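Local structure of phage-like element PBSX protein XepA (Bacillus subtilis, 6IA5) at the interface of chains A and B. The protein belongs to the lytic cassette of the PBSX prophage and forms a pentamer, but does not seem to take part in host cell lysis. Numbering follows the deposited sequence. Chains: chain A/B, Phage-like element PBSX protein XepA.

The interface of chains A and B. Residues chain A 20, 31-33; chain B 34-36, 39.
A:Val33 and B:Ser34 meet where two copies of the same strand, residues 28-35 of each chain, run parallel across a subunit boundary, an example of assembly by intermolecular beta-sheet pairing, here within the XepA pentamer. The bridges are out of register by two residues, A:Pro32 facing B:Ser34 and A:Val33 facing B:Asn35, a stagger consistent with a cyclic repeat rather than a two-fold pair. The amide N of B:Ser34 donates to A:Thr31 O at 3.0 Å, from above the carbonyl plane, 38° out of it. Two residues on along chain A, past the proline, A:Val33 N donates to O of the same B:Ser34 at 2.8 Å, with 157° at the hydrogen. A weak, bent contact of 2.9 Å from B:Leu36 N to A:Val33 O follows where chain B turns into its 3-10 helix. A:Pro32, lacking an amide hydrogen, sits between the two bonding residues of its strand and contributes a ring instead. CG2 of B:Val39 approaches one face of the ring, displaced towards and beyond CB, with CB to CG2 4.0 Å. CG1 of B:Val39 is anti to the backbone N (chi1 177°), which turns CG2 towards the proline and CG1 towards the aliphatic stem of A:Lys20, whose CE lies 4.3 Å away, a loose approach. A:Val33 puts CG2 alongside the B:Ser34 carbonyl, 3.7 Å from its O, while CG1 is directed away from chain B. The hydroxyl OG of B:Ser34, anti to the backbone N, bonds within its own chain to B:Asn35 O at 2.9 Å, which may steady the backbone just before the 3-10 helix 36-38. The B:Asn35 side chain passes over A:Val33 O, its ND2 at 3.8 Å, beyond bonding distance.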
loop_
_atom_site.group_PDB
_atom_site.type_symbol
_atom_site.label_atom_id
_atom_site.label_comp_id
_atom_site.label_asym_id
_atom_site.label_seq_id
_atom_site.Cartn_x
_atom_site.Cartn_y
_atom_site.Cartn_z
ATOM N N LYS A 20 15.485 -4.908 -35.068
ATOM C CA LYS A 20 16.743 -4.261 -34.745
ATOM C C LYS A 20 17.713 -5.326 -34.253
ATOM O O LYS A 20 17.291 -6.304 -33.630
ATOM C CB LYS A 20 16.550 -3.184 -33.669
ATOM C CG LYS A 20 15.612 -2.058 -34.073
ATOM C CD LYS A 20 16.213 -1.123 -35.120
ATOM C CE LYS A 20 15.270 -0.019 -35.531
ATOM N NZ LYS A 20 15.994 0.969 -36.362
ATOM N N THR A 31 11.932 -7.387 -32.608
ATOM C CA THR A 31 10.946 -6.585 -33.319
ATOM C C THR A 31 10.473 -5.427 -32.431
ATOM O O THR A 31 9.860 -5.658 -31.383
ATOM C CB THR A 31 9.747 -7.463 -33.724
ATOM O OG1 THR A 31 10.232 -8.512 -34.572
ATOM C CG2 THR A 31 8.626 -6.692 -34.397
ATOM N N PRO A 32 10.717 -4.155 -32.814
ATOM C CA PRO A 32 10.185 -3.018 -32.073
ATOM C C PRO A 32 8.674 -2.958 -32.237
ATOM O O PRO A 32 8.163 -3.019 -33.371
ATOM C CB PRO A 32 10.788 -1.776 -32.754
ATOM C CG PRO A 32 11.946 -2.311 -33.567
ATOM C CD PRO A 32 11.582 -3.733 -33.926
ATOM N N VAL A 33 7.981 -2.768 -31.100
ATOM C CA VAL A 33 6.525 -2.735 -31.105
ATOM C C VAL A 33 6.042 -1.562 -30.278
ATOM O O VAL A 33 6.792 -0.985 -29.501
ATOM C CB VAL A 33 5.905 -4.056 -30.595
ATOM C CG1 VAL A 33 6.262 -5.255 -31.487
ATOM C CG2 VAL A 33 6.217 -4.317 -29.104
ATOM N N SER B 34 10.301 -5.727 -28.422
ATOM C CA SER B 34 10.675 -4.679 -27.486
ATOM C C SER B 34 9.790 -3.476 -27.749
ATOM O O SER B 34 9.647 -3.031 -28.907
ATOM C CB SER B 34 12.116 -4.268 -27.631
ATOM O OG SER B 34 12.383 -3.091 -26.858
ATOM N N ASN B 35 9.242 -2.937 -26.660
ATOM C CA ASN B 35 8.546 -1.667 -26.758
ATOM C C ASN B 35 9.503 -0.666 -27.400
ATOM O O ASN B 35 10.722 -0.767 -27.182
ATOM C CB ASN B 35 8.075 -1.195 -25.374
ATOM C CG ASN B 35 7.297 0.099 -25.482
ATOM O OD1 ASN B 35 7.832 1.173 -25.196
ATOM N ND2 ASN B 35 6.062 0.009 -25.950
ATOM N N LEU B 36 8.970 0.302 -28.174
ATOM C CA LEU B 36 9.854 1.252 -28.856
ATOM C C LEU B 36 10.684 2.088 -27.877
ATOM O O LEU B 36 11.693 2.660 -28.284
ATOM C CB LEU B 36 9.059 2.156 -29.813
ATOM C CG LEU B 36 8.289 3.342 -29.213
ATOM C CD1 LEU B 36 7.756 4.212 -30.357
ATOM C CD2 LEU B 36 7.128 2.907 -28.301
ATOM N N VAL B 39 14.326 1.224 -27.915
ATOM C CA VAL B 39 15.098 1.529 -29.112
ATOM C C VAL B 39 15.761 2.892 -28.917
ATOM O O VAL B 39 15.199 3.752 -28.265
ATOM C CB VAL B 39 14.195 1.490 -30.377
ATOM C CG1 VAL B 39 14.927 1.875 -31.667
ATOM C CG2 VAL B 39 13.503 0.140 -30.528
#